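Local structure of fanconi-associated nuclease 1 homolog (Pseudomonas aeruginosa, 5Y7Q) at residues N46-L51 with A79-L84; W208-L213 with Y219-V224; H289-R294 with R312-R317. The protein belongs to the FAN1 nuclease family, joins HTH, SAP and VRR-NUC domains in one chain, and is seen here in complex with DNA. All blocks are in the same frame, centred on the assembly; numbering follows the deposited sequence.

How the contacts relate
Contact 2 is buried, contact 1 partly buried, and contact 3 lies at the surface. Contacts 1 and 2 are neighbours, with centres about 18 Å apart. Helix 42-57 serves both: it carries the arginine of contact 1, and its V50 packs on W208 and F211 of segment 208-213. Contact 3 lies on the other side of the chain's centre, its own centre about 40 Å from that of contact 2, and shares no element with the others. The chemistry follows the place. Contact 1 is one polar meeting between two helices. Contact 2 is an apolar pair set between DNA bases. Contact 3 is a salt bridge beside the DNA backbone.

Contact 1. Residues N46-L51 with A79-L84; sequences NFRAVL and ASQALL
R48 of helix 42-57 and Q81 of helix 78-89 meet at their polar ends. They make the one close approach between segments 46-51 and 79-84. NH1 of R48 lies 2.5 Å from OE1 of Q81. OE1 sits at the edge of the guanidinium, near its plane. The amide itself is turned 43° from the guanidinium, and the two side chains cross at about a right angle.

The two chains reach this point differently. R48 starts off beside its own backbone N and then bends at chi2 (-147°) and chi3, which swings the guanidinium over to Q81. Q81 runs straight out beyond CG, so its amide reaches toward helix 42-57.

Charged and polar partners lie on both groups. NH2 of R48 forms a salt bridge with OE2 of E78, so the guanidinium is gripped from helix 78-89 through another nitrogen. NE2 of Q81 is hydrogen-bonded to the backbone oxygen of F73, which holds the rotation of the amide and keeps OE1 turned to R48.

Backbone bonds are those of regular helix. V50 N bonds to N46 O at 3.0 Å. L83 N bonds to A79 O at 2.9 Å.

Apolar contact between the two segments is slight. The CA atoms of R48 and Q81 are 9.3 Å apart, and 95 Å² is buried in all. The F47 ring meets the rings of F73 and W208, with planes inclined at about 45°.

The arrangement is a contact between polar side chains of helices 42-57 and 78-89, both within the FAN1 HTH domain, with helix 64-75 between them in sequence.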
loop_
_atom_site.group_PDB
_atom_site.type_symbol
_atom_site.label_atom_id
_atom_site.label_comp_id
_atom_site.label_asym_id
_atom_site.label_seq_id
_atom_site.Cartn_x
_atom_site.Cartn_y
_atom_site.Cartn_z
ATOM N N ASN A 46 13.022 22.545 2.088
ATOM C CA ASN A 46 11.983 21.620 2.529
ATOM C C ASN A 46 12.371 20.953 3.850
ATOM O O ASN A 46 11.541 20.817 4.763
ATOM C CB ASN A 46 11.693 20.571 1.441
ATOM C CG ASN A 46 11.247 21.191 0.104
ATOM O OD1 ASN A 46 10.782 22.338 0.055
ATOM N ND2 ASN A 46 11.392 20.422 -0.987
ATOM N N PHE A 47 13.638 20.560 3.981
ATOM C CA PHE A 47 14.083 19.881 5.196
ATOM C C PHE A 47 13.972 20.780 6.433
ATOM O O PHE A 47 13.504 20.333 7.495
ATOM C CB PHE A 47 15.521 19.403 5.007
ATOM C CG PHE A 47 15.975 18.435 6.049
ATOM C CD1 PHE A 47 15.806 17.076 5.869
ATOM C CD2 PHE A 47 16.562 18.876 7.208
ATOM C CE1 PHE A 47 16.220 16.181 6.833
ATOM C CE2 PHE A 47 16.977 17.982 8.163
ATOM C CZ PHE A 47 16.805 16.633 7.975
ATOM N N ARG A 48 14.419 22.043 6.325
ATOM C CA ARG A 48 14.195 23.014 7.398
ATOM C C ARG A 48 12.702 23.151 7.722
ATOM O O ARG A 48 12.317 23.232 8.900
ATOM C CB ARG A 48 14.800 24.380 7.028
ATOM C CG ARG A 48 16.232 24.333 6.495
ATOM C CD ARG A 48 17.050 25.529 6.869
ATOM N NE ARG A 48 17.171 26.546 5.821
ATOM C CZ ARG A 48 18.330 26.934 5.278
ATOM N NH1 ARG A 48 19.458 26.364 5.667
ATOM N NH2 ARG A 48 18.367 27.882 4.345
ATOM N N ALA A 49 11.843 23.157 6.689
ATOM C CA ALA A 49 10.400 23.213 6.934
ATOM C C ALA A 49 9.930 22.056 7.809
ATOM O O ALA A 49 9.131 22.257 8.738
ATOM C CB ALA A 49 9.629 23.215 5.611
ATOM N N VAL A 50 10.416 20.838 7.533
ATOM C CA VAL A 50 10.010 19.685 8.344
ATOM C C VAL A 50 10.531 19.798 9.773
ATOM O O VAL A 50 9.815 19.462 10.729
ATOM C CB VAL A 50 10.461 18.364 7.701
ATOM C CG1 VAL A 50 10.798 17.334 8.790
ATOM C CG2 VAL A 50 9.363 17.824 6.809
ATOM N N LEU A 51 11.789 20.243 9.947
ATOM C CA LEU A 51 12.325 20.381 11.302
ATOM C C LEU A 51 11.492 21.359 12.118
ATOM O O LEU A 51 11.116 21.066 13.261
ATOM C CB LEU A 51 13.787 20.816 11.267
ATOM C CG LEU A 51 14.750 19.816 10.633
ATOM C CD1 LEU A 51 16.145 20.323 10.799
ATOM C CD2 LEU A 51 14.613 18.393 11.191
ATOM N N ALA A 79 26.156 25.121 3.407
ATOM C CA ALA A 79 26.644 24.042 2.553
ATOM C C ALA A 79 26.686 22.706 3.292
ATOM O O ALA A 79 26.433 21.650 2.696
ATOM C CB ALA A 79 28.018 24.387 1.993
ATOM N N SER A 80 26.992 22.721 4.586
ATOM C CA SER A 80 26.997 21.462 5.315
ATOM C C SER A 80 25.582 20.956 5.551
ATOM O O SER A 80 25.325 19.747 5.442
ATOM C CB SER A 80 27.741 21.617 6.628
ATOM O OG SER A 80 28.929 22.333 6.402
ATOM N N GLN A 81 24.650 21.858 5.877
ATOM C CA GLN A 81 23.240 21.468 5.876
ATOM C C GLN A 81 22.859 20.787 4.557
ATOM O O GLN A 81 22.319 19.670 4.549
ATOM C CB GLN A 81 22.355 22.695 6.117
ATOM C CG GLN A 81 22.361 23.232 7.531
ATOM C CD GLN A 81 21.420 24.413 7.700
ATOM O OE1 GLN A 81 21.312 25.247 6.815
ATOM N NE2 GLN A 81 20.744 24.492 8.841
ATOM N N ALA A 82 23.184 21.438 3.430
ATOM C CA ALA A 82 22.803 20.937 2.110
ATOM C C ALA A 82 23.404 19.571 1.849
ATOM O O ALA A 82 22.719 18.658 1.372
ATOM C CB ALA A 82 23.247 21.913 1.025
ATOM N N LEU A 83 24.693 19.415 2.160
ATOM C CA LEU A 83 25.342 18.129 1.961
ATOM C C LEU A 83 24.643 17.054 2.758
ATOM O O LEU A 83 24.375 15.958 2.240
ATOM C CB LEU A 83 26.805 18.204 2.353
ATOM C CG LEU A 83 27.466 16.858 2.103
ATOM C CD1 LEU A 83 27.328 16.528 0.616
ATOM C CD2 LEU A 83 28.936 16.895 2.553
ATOM N N LEU A 84 24.301 17.365 4.009
ATOM C CA LEU A 84 23.595 16.391 4.827
ATOM C C LEU A 84 22.331 15.927 4.132
ATOM O O LEU A 84 22.113 14.721 3.927
ATOM C CB LEU A 84 23.240 16.980 6.183
ATOM C CG LEU A 84 22.825 15.864 7.133
ATOM C CD1 LEU A 84 23.898 14.785 7.089
ATOM C CD2 LEU A 84 22.675 16.398 8.541
#

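Contact 2. Residues W208-L213 with Y219-V224; sequences WSEFVL and YRYESV. With nucleotides of chain D; nucleotides of chain B.
Y219 lays one face of its ring against L213. CB of L213 is 4.0 Å from the ring centroid and 24° off the normal, a CH-pi contact shifted toward the rim. The two side chains run alongside each other and point the same way. CD2 of L213 also packs on CE2 of Y219 at 3.6 Å.

The opposite face of the Y219 ring receives O4 of thymidine DT12 of chain D, over its centre. CG of Y219 is anti to its carbonyl carbon (chi1 -68°), which directs the ring between L213 and the base.

The backbones join here too. Y219 N donates to L213 O at 3.0 Å. E210 brings its carboxylate to the Y221 hydroxyl, but the modelled spacing is too short to trust. OE1 of E210 takes a weak hydrogen bond from NE2 of Q206.

The other branch of L213 faces DNA: CD1 is 3.7 Å from C6 of DG10 of chain B. V212 CG2 approaches C2' of the same nucleotide at 3.9 Å.

Helix 209-215 and the loop after it thus form a DNA-contact site, with L213 and Y219 layered between bases of two strands.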
loop_
_atom_site.group_PDB
_atom_site.type_symbol
_atom_site.label_atom_id
_atom_site.label_comp_id
_atom_site.label_asym_id
_atom_site.label_seq_id
_atom_site.Cartn_x
_atom_site.Cartn_y
_atom_site.Cartn_z
ATOM N N TRP A 208 10.921 12.386 1.332
ATOM C CA TRP A 208 10.968 13.839 1.292
ATOM C C TRP A 208 10.683 14.379 -0.106
ATOM O O TRP A 208 10.304 15.547 -0.240
ATOM C CB TRP A 208 12.323 14.351 1.775
ATOM C CG TRP A 208 12.926 13.600 2.929
ATOM C CD1 TRP A 208 13.757 12.512 2.858
ATOM C CD2 TRP A 208 12.774 13.893 4.321
ATOM N NE1 TRP A 208 14.120 12.105 4.125
ATOM C CE2 TRP A 208 13.527 12.936 5.037
ATOM C CE3 TRP A 208 12.051 14.851 5.034
ATOM C CZ2 TRP A 208 13.583 12.921 6.423
ATOM C CZ3 TRP A 208 12.105 14.835 6.407
ATOM C CH2 TRP A 208 12.867 13.877 7.091
ATOM N N SER A 209 10.841 13.562 -1.153
ATOM C CA SER A 209 10.538 14.035 -2.501
ATOM C C SER A 209 9.046 14.323 -2.689
ATOM O O SER A 209 8.669 14.990 -3.664
ATOM C CB SER A 209 11.051 13.027 -3.534
ATOM O OG SER A 209 11.060 11.714 -3.008
ATOM N N GLU A 210 8.206 13.885 -1.747
ATOM C CA GLU A 210 6.839 14.373 -1.675
ATOM C C GLU A 210 6.772 15.893 -1.820
ATOM O O GLU A 210 5.874 16.423 -2.488
ATOM C CB GLU A 210 6.226 13.933 -0.354
ATOM C CG GLU A 210 4.792 13.508 -0.457
ATOM C CD GLU A 210 4.596 12.091 -0.996
ATOM O OE1 GLU A 210 3.447 11.764 -1.349
ATOM O OE2 GLU A 210 5.566 11.301 -1.044
ATOM N N PHE A 211 7.726 16.614 -1.223
ATOM C CA PHE A 211 7.705 18.075 -1.316
ATOM C C PHE A 211 7.978 18.561 -2.730
ATOM O O PHE A 211 7.335 19.509 -3.200
ATOM C CB PHE A 211 8.717 18.679 -0.356
ATOM C CG PHE A 211 8.249 18.684 1.061
ATOM C CD1 PHE A 211 7.618 19.803 1.588
ATOM C CD2 PHE A 211 8.409 17.558 1.860
ATOM C CE1 PHE A 211 7.162 19.805 2.879
ATOM C CE2 PHE A 211 7.959 17.558 3.156
ATOM C CZ PHE A 211 7.327 18.689 3.671
ATOM N N VAL A 212 8.924 17.936 -3.425
ATOM C CA VAL A 212 9.245 18.432 -4.756
ATOM C C VAL A 212 8.215 17.951 -5.772
ATOM O O VAL A 212 7.819 18.704 -6.667
ATOM C CB VAL A 212 10.687 18.052 -5.149
ATOM C CG1 VAL A 212 10.845 16.569 -5.288
ATOM C CG2 VAL A 212 11.082 18.769 -6.439
ATOM N N LEU A 213 7.715 16.719 -5.620
ATOM C CA LEU A 213 6.723 16.219 -6.568
ATOM C C LEU A 213 5.391 16.976 -6.456
ATOM O O LEU A 213 4.707 17.198 -7.472
ATOM C CB LEU A 213 6.534 14.716 -6.369
ATOM C CG LEU A 213 7.475 13.754 -7.102
ATOM C CD1 LEU A 213 8.757 14.396 -7.639
ATOM C CD2 LEU A 213 7.819 12.600 -6.206
ATOM N N TYR A 219 2.476 15.329 -8.285
ATOM C CA TYR A 219 1.536 14.851 -7.289
ATOM C C TYR A 219 0.708 16.047 -6.867
ATOM O O TYR A 219 1.275 17.073 -6.491
ATOM C CB TYR A 219 2.266 14.296 -6.066
ATOM C CG TYR A 219 3.063 13.027 -6.269
ATOM C CD1 TYR A 219 3.005 12.318 -7.461
ATOM C CD2 TYR A 219 3.862 12.524 -5.236
ATOM C CE1 TYR A 219 3.732 11.149 -7.625
ATOM C CE2 TYR A 219 4.585 11.360 -5.384
ATOM C CZ TYR A 219 4.520 10.673 -6.579
ATOM O OH TYR A 219 5.238 9.505 -6.727
ATOM N N ARG A 220 -0.613 15.945 -6.932
ATOM C CA ARG A 220 -1.467 17.054 -6.512
ATOM C C ARG A 220 -2.412 16.545 -5.439
ATOM O O ARG A 220 -3.269 15.700 -5.716
ATOM C CB ARG A 220 -2.234 17.659 -7.684
ATOM C CG ARG A 220 -1.350 18.193 -8.802
ATOM C CD ARG A 220 -2.096 19.104 -9.768
ATOM N NE ARG A 220 -3.085 19.937 -9.089
ATOM C CZ ARG A 220 -4.398 19.780 -9.248
ATOM N NH1 ARG A 220 -4.840 18.843 -10.071
ATOM N NH2 ARG A 220 -5.266 20.558 -8.601
ATOM N N TYR A 221 -2.259 17.064 -4.228
ATOM C CA TYR A 221 -3.020 16.626 -3.073
ATOM C C TYR A 221 -4.056 17.666 -2.708
ATOM O O TYR A 221 -3.834 18.864 -2.893
ATOM C CB TYR A 221 -2.112 16.392 -1.872
ATOM C CG TYR A 221 -1.114 15.257 -2.045
ATOM C CD1 TYR A 221 0.191 15.503 -2.501
ATOM C CD2 TYR A 221 -1.467 13.945 -1.730
ATOM C CE1 TYR A 221 1.102 14.473 -2.647
ATOM C CE2 TYR A 221 -0.572 12.923 -1.877
ATOM C CZ TYR A 221 0.713 13.193 -2.327
ATOM O OH TYR A 221 1.590 12.152 -2.461
ATOM N N GLU A 222 -5.194 17.195 -2.184
ATOM C CA GLU A 222 -6.241 18.112 -1.746
ATOM C C GLU A 222 -5.804 18.828 -0.480
ATOM O O GLU A 222 -5.177 18.234 0.400
ATOM C CB GLU A 222 -7.558 17.374 -1.507
ATOM C CG GLU A 222 -8.654 18.196 -0.801
ATOM C CD GLU A 222 -9.317 19.271 -1.674
ATOM O OE1 GLU A 222 -8.655 20.259 -2.083
ATOM O OE2 GLU A 222 -10.527 19.139 -1.932
ATOM N N SER A 223 -6.107 20.120 -0.408
ATOM C CA SER A 223 -5.705 20.945 0.724
ATOM C C SER A 223 -6.812 20.918 1.766
ATOM O O SER A 223 -7.946 21.295 1.473
ATOM C CB SER A 223 -5.418 22.375 0.274
ATOM O OG SER A 223 -6.315 23.275 0.892
ATOM N N VAL A 224 -6.499 20.437 2.962
ATOM C CA VAL A 224 -7.421 20.475 4.089
ATOM C C VAL A 224 -6.892 21.485 5.087
ATOM O O VAL A 224 -5.677 21.573 5.309
ATOM C CB VAL A 224 -7.580 19.107 4.772
ATOM C CG1 VAL A 224 -8.605 19.193 5.873
ATOM C CG2 VAL A 224 -7.948 18.056 3.774
ATOM P P DT D 12 6.449 4.147 -5.029
ATOM O OP1 DT D 12 7.463 3.063 -5.011
ATOM O OP2 DT D 12 6.871 5.535 -4.723
ATOM O "O5'" DT D 12 5.696 4.149 -6.458
ATOM C "C5'" DT D 12 4.933 5.304 -6.898
ATOM C "C4'" DT D 12 4.071 4.977 -8.126
ATOM O "O4'" DT D 12 2.670 4.819 -7.726
ATOM C "C3'" DT D 12 4.049 6.052 -9.218
ATOM O "O3'" DT D 12 5.000 5.744 -10.220
ATOM C "C2'" DT D 12 2.626 5.941 -9.743
ATOM C "C1'" DT D 12 1.878 5.742 -8.443
ATOM N N1 DT D 12 1.789 6.980 -7.614
ATOM C C2 DT D 12 1.411 8.189 -8.187
ATOM O O2 DT D 12 1.120 8.330 -9.364
ATOM N N3 DT D 12 1.375 9.240 -7.314
ATOM C C4 DT D 12 1.677 9.218 -5.964
ATOM O O4 DT D 12 1.617 10.219 -5.261
ATOM C C5 DT D 12 2.067 7.939 -5.447
ATOM C C6 DT D 12 2.096 6.894 -6.269
ATOM P P DG B 10 18.556 18.828 -8.575
ATOM O OP1 DG B 10 19.546 19.788 -9.109
ATOM O OP2 DG B 10 18.502 18.445 -7.155
ATOM O "O5'" DG B 10 17.154 19.403 -9.050
ATOM C "C5'" DG B 10 16.972 19.712 -10.422
ATOM C "C4'" DG B 10 15.515 19.725 -10.759
ATOM O "O4'" DG B 10 15.016 18.375 -10.696
ATOM C "C3'" DG B 10 14.672 20.551 -9.794
ATOM O "O3'" DG B 10 14.013 21.585 -10.485
ATOM C "C2'" DG B 10 13.672 19.564 -9.194
ATOM C "C1'" DG B 10 13.731 18.378 -10.138
ATOM N N9 DG B 10 13.531 17.130 -9.439
ATOM C C8 DG B 10 14.076 16.760 -8.232
ATOM N N7 DG B 10 13.710 15.575 -7.837
ATOM C C5 DG B 10 12.854 15.137 -8.843
ATOM C C6 DG B 10 12.138 13.921 -8.972
ATOM O O6 DG B 10 12.115 12.952 -8.188
ATOM N N1 DG B 10 11.382 13.895 -10.153
ATOM C C2 DG B 10 11.327 14.923 -11.083
ATOM N N2 DG B 10 10.555 14.727 -12.158
ATOM N N3 DG B 10 11.994 16.055 -10.973
ATOM C C4 DG B 10 12.732 16.096 -9.832
#

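Contact 3. Residues H289-R294 with R312-R317; sequences HCEKQR and RLRAIR. With nucleotides of chain D.
The R314 guanidinium has OE2 of E291 at its edge and CB of R317 over one face. OP1 of DA3 of chain D lies near its plane too, but farther off, beyond hydrogen-bonding distance. The E291 carboxylate is nearly coplanar with the guanidinium, at 15°. This is an interhelical salt bridge in the alpha-helical part of the chain, joining the end of helix 273-292 to helix 311-321.

NH2 of R314 donates to OE2 of E291 at 3.3 Å. The bond uses the syn lone pair of OE2. E291 is extended beyond CG, while R314 folds at chi2 (-50°) and chi3, and the two side chains cross at about a right angle. OE1 of E291 is hydrogen-bonded to OH of Y303, so both carboxylate oxygens have partners.

After helix 273-292, R294 has positive phi in a Schellman motif, its N bonding to E291 O at 2.9 Å.

The DNA backbone passes close by. NZ of K292 lies 3.2 Å from C5' of DT4 of chain D. NH2 of R317 makes weak bonds to O3' of DA2 and OP1 of DA3, both of chain D. The stronger bond runs from R317 NE to OP1 of DA3 of chain D, at 3.0 Å and 161°.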
loop_
_atom_site.group_PDB
_atom_site.type_symbol
_atom_site.label_atom_id
_atom_site.label_comp_id
_atom_site.label_asym_id
_atom_site.label_seq_id
_atom_site.Cartn_x
_atom_site.Cartn_y
_atom_site.Cartn_z
ATOM N N HIS A 289 3.396 -17.381 6.136
ATOM C CA HIS A 289 4.690 -18.019 5.966
ATOM C C HIS A 289 4.683 -19.414 6.583
ATOM O O HIS A 289 5.162 -20.377 5.975
ATOM C CB HIS A 289 5.775 -17.138 6.582
ATOM C CG HIS A 289 7.139 -17.751 6.560
ATOM N ND1 HIS A 289 7.836 -17.974 5.392
ATOM C CD2 HIS A 289 7.936 -18.188 7.565
ATOM C CE1 HIS A 289 9.005 -18.521 5.680
ATOM N NE2 HIS A 289 9.091 -18.659 6.992
ATOM N N CYS A 290 4.104 -19.549 7.779
ATOM C CA CYS A 290 4.066 -20.854 8.433
ATOM C C CYS A 290 3.317 -21.867 7.589
ATOM O O CYS A 290 3.784 -22.995 7.382
ATOM C CB CYS A 290 3.409 -20.743 9.800
ATOM S SG CYS A 290 4.456 -20.019 11.010
ATOM N N GLU A 291 2.135 -21.478 7.107
ATOM C CA GLU A 291 1.328 -22.362 6.280
ATOM C C GLU A 291 2.109 -22.800 5.052
ATOM O O GLU A 291 2.015 -23.958 4.631
ATOM C CB GLU A 291 0.035 -21.646 5.889
ATOM C CG GLU A 291 -1.236 -22.483 5.940
ATOM C CD GLU A 291 -2.472 -21.694 5.503
ATOM O OE1 GLU A 291 -2.547 -20.467 5.776
ATOM O OE2 GLU A 291 -3.359 -22.308 4.868
ATOM N N LYS A 292 2.919 -21.899 4.486
ATOM C CA LYS A 292 3.765 -22.282 3.362
ATOM C C LYS A 292 4.735 -23.386 3.760
ATOM O O LYS A 292 4.907 -24.372 3.033
ATOM C CB LYS A 292 4.513 -21.064 2.823
ATOM C CG LYS A 292 3.646 -20.150 1.959
ATOM C CD LYS A 292 4.410 -19.565 0.767
ATOM C CE LYS A 292 5.265 -20.616 0.039
ATOM N NZ LYS A 292 4.563 -21.911 -0.285
ATOM N N GLN A 293 5.368 -23.243 4.925
ATOM C CA GLN A 293 6.257 -24.260 5.484
ATOM C C GLN A 293 5.524 -25.524 5.899
ATOM O O GLN A 293 6.172 -26.463 6.377
ATOM C CB GLN A 293 7.023 -23.701 6.688
ATOM C CG GLN A 293 8.441 -23.261 6.383
ATOM C CD GLN A 293 8.559 -22.555 5.043
ATOM O OE1 GLN A 293 9.152 -23.083 4.094
ATOM N NE2 GLN A 293 7.995 -21.355 4.959
ATOM N N ARG A 294 4.194 -25.541 5.797
ATOM C CA ARG A 294 3.379 -26.667 6.232
ATOM C C ARG A 294 3.497 -26.899 7.735
ATOM O O ARG A 294 3.282 -28.014 8.217
ATOM C CB ARG A 294 3.715 -27.949 5.462
ATOM C CG ARG A 294 3.912 -27.727 3.970
ATOM C CD ARG A 294 3.800 -29.018 3.187
ATOM N NE ARG A 294 2.455 -29.200 2.643
ATOM C CZ ARG A 294 1.502 -29.934 3.215
ATOM N NH1 ARG A 294 1.733 -30.575 4.359
ATOM N NH2 ARG A 294 0.314 -30.035 2.632
ATOM N N ARG A 312 -9.533 -15.331 11.075
ATOM C CA ARG A 312 -10.253 -16.452 11.677
ATOM C C ARG A 312 -10.466 -17.577 10.670
ATOM O O ARG A 312 -10.229 -18.757 10.965
ATOM C CB ARG A 312 -11.593 -15.963 12.216
ATOM C CG ARG A 312 -12.230 -16.842 13.258
ATOM C CD ARG A 312 -13.711 -16.596 13.205
ATOM N NE ARG A 312 -14.287 -15.931 14.373
ATOM C CZ ARG A 312 -15.391 -15.184 14.348
ATOM N NH1 ARG A 312 -16.046 -14.966 13.217
ATOM N NH2 ARG A 312 -15.835 -14.629 15.465
ATOM N N LEU A 313 -10.903 -17.217 9.466
ATOM C CA LEU A 313 -11.060 -18.185 8.386
ATOM C C LEU A 313 -9.766 -18.945 8.134
ATOM O O LEU A 313 -9.763 -20.179 8.026
ATOM C CB LEU A 313 -11.494 -17.447 7.128
ATOM C CG LEU A 313 -12.558 -18.032 6.244
ATOM C CD1 LEU A 313 -13.502 -18.801 7.083
ATOM C CD2 LEU A 313 -13.252 -16.853 5.575
ATOM N N ARG A 314 -8.651 -18.218 8.018
ATOM C CA ARG A 314 -7.377 -18.886 7.784
ATOM C C ARG A 314 -7.002 -19.803 8.949
ATOM O O ARG A 314 -6.302 -20.799 8.753
ATOM C CB ARG A 314 -6.270 -17.861 7.527
ATOM C CG ARG A 314 -6.516 -16.838 6.405
ATOM C CD ARG A 314 -6.964 -17.479 5.093
ATOM N NE ARG A 314 -6.246 -18.712 4.766
ATOM C CZ ARG A 314 -6.691 -19.631 3.908
ATOM N NH1 ARG A 314 -7.866 -19.464 3.281
ATOM N NH2 ARG A 314 -5.961 -20.721 3.687
ATOM N N ALA A 315 -7.462 -19.506 10.161
ATOM C CA ALA A 315 -7.175 -20.402 11.271
ATOM C C ALA A 315 -8.001 -21.687 11.167
ATOM O O ALA A 315 -7.471 -22.790 11.363
ATOM C CB ALA A 315 -7.411 -19.687 12.605
ATOM N N ILE A 316 -9.306 -21.573 10.869
ATOM C CA ILE A 316 -10.109 -22.781 10.636
ATOM C C ILE A 316 -9.460 -23.639 9.558
ATOM O O ILE A 316 -9.201 -24.838 9.747
ATOM C CB ILE A 316 -11.555 -22.420 10.248
ATOM C CG1 ILE A 316 -12.214 -21.591 11.342
ATOM C CG2 ILE A 316 -12.353 -23.673 9.987
ATOM C CD1 ILE A 316 -13.279 -20.665 10.839
ATOM N N ARG A 317 -9.167 -23.026 8.414
ATOM C CA ARG A 317 -8.580 -23.784 7.322
ATOM C C ARG A 317 -7.236 -24.389 7.719
ATOM O O ARG A 317 -6.921 -25.507 7.299
ATOM C CB ARG A 317 -8.448 -22.893 6.087
ATOM C CG ARG A 317 -7.779 -23.562 4.898
ATOM C CD ARG A 317 -8.458 -24.872 4.472
ATOM N NE ARG A 317 -7.692 -25.556 3.425
ATOM C CZ ARG A 317 -7.897 -26.813 3.037
ATOM N NH1 ARG A 317 -8.852 -27.537 3.602
ATOM N NH2 ARG A 317 -7.146 -27.351 2.083
ATOM P P DA D 3 -5.880 -24.114 0.167
ATOM O OP1 DA D 3 -5.633 -24.449 1.582
ATOM O OP2 DA D 3 -6.404 -22.763 -0.126
ATOM O "O5'" DA D 3 -4.540 -24.338 -0.691
ATOM C "C5'" DA D 3 -3.889 -25.613 -0.669
ATOM C "C4'" DA D 3 -2.557 -25.605 -1.410
ATOM O "O4'" DA D 3 -2.745 -25.191 -2.773
ATOM C "C3'" DA D 3 -1.502 -24.663 -0.883
ATOM O "O3'" DA D 3 -0.242 -25.131 -1.333
ATOM C "C2'" DA D 3 -1.891 -23.355 -1.569
ATOM C "C1'" DA D 3 -2.239 -23.876 -2.950
ATOM N N9 DA D 3 -3.276 -23.156 -3.647
ATOM C C8 DA D 3 -4.519 -22.828 -3.182
ATOM N N7 DA D 3 -5.273 -22.239 -4.075
ATOM C C5 DA D 3 -4.479 -22.212 -5.212
ATOM C C6 DA D 3 -4.695 -21.720 -6.508
ATOM N N6 DA D 3 -5.837 -21.141 -6.883
ATOM N N1 DA D 3 -3.688 -21.850 -7.408
ATOM C C2 DA D 3 -2.548 -22.436 -7.022
ATOM N N3 DA D 3 -2.231 -22.934 -5.832
ATOM C C4 DA D 3 -3.253 -22.790 -4.965
ATOM P P DA D 2 -12.256 -24.319 -0.922
ATOM O OP1 DA D 2 -12.202 -24.130 0.544
ATOM O OP2 DA D 2 -12.679 -23.169 -1.747
ATOM O "O5'" DA D 2 -10.818 -24.781 -1.453
ATOM C "C5'" DA D 2 -10.349 -26.118 -1.227
ATOM C "C4'" DA D 2 -8.854 -26.181 -1.414
ATOM O "O4'" DA D 2 -8.554 -26.240 -2.834
ATOM C "C3'" DA D 2 -8.127 -24.942 -0.889
ATOM O "O3'" DA D 2 -6.868 -25.274 -0.357
ATOM C "C2'" DA D 2 -7.973 -24.099 -2.132
ATOM C "C1'" DA D 2 -7.711 -25.156 -3.168
ATOM N N9 DA D 2 -8.034 -24.658 -4.483
ATOM C C8 DA D 2 -9.184 -24.027 -4.863
ATOM N N7 DA D 2 -9.177 -23.632 -6.108
ATOM C C5 DA D 2 -7.926 -24.005 -6.561
ATOM C C6 DA D 2 -7.296 -23.873 -7.803
ATOM N N6 DA D 2 -7.872 -23.302 -8.857
ATOM N N1 DA D 2 -6.047 -24.355 -7.922
ATOM C C2 DA D 2 -5.471 -24.933 -6.862
ATOM N N3 DA D 2 -5.963 -25.114 -5.644
ATOM C C4 DA D 2 -7.206 -24.624 -5.562
ATOM P P DT D 4 1.091 -24.303 -1.025
ATOM O OP1 DT D 4 2.246 -25.198 -1.232
ATOM O OP2 DT D 4 0.909 -23.618 0.276
ATOM O "O5'" DT D 4 1.124 -23.204 -2.166
ATOM C "C5'" DT D 4 1.818 -22.027 -1.938
ATOM C "C4'" DT D 4 2.128 -21.344 -3.234
ATOM O "O4'" DT D 4 0.894 -21.209 -3.986
ATOM C "C3'" DT D 4 2.654 -19.922 -3.074
ATOM O "O3'" DT D 4 3.363 -19.539 -4.253
ATOM C "C2'" DT D 4 1.346 -19.164 -2.969
ATOM C "C1'" DT D 4 0.615 -19.835 -4.116
ATOM N N1 DT D 4 -0.834 -19.632 -4.134
ATOM C C2 DT D 4 -1.417 -19.361 -5.339
ATOM O O2 DT D 4 -0.785 -19.288 -6.376
ATOM N N3 DT D 4 -2.765 -19.163 -5.307
ATOM C C4 DT D 4 -3.587 -19.225 -4.192
ATOM O O4 DT D 4 -4.805 -19.040 -4.266
ATOM C C5 DT D 4 -2.901 -19.515 -2.948
ATOM C C6 DT D 4 -1.570 -19.702 -2.966
#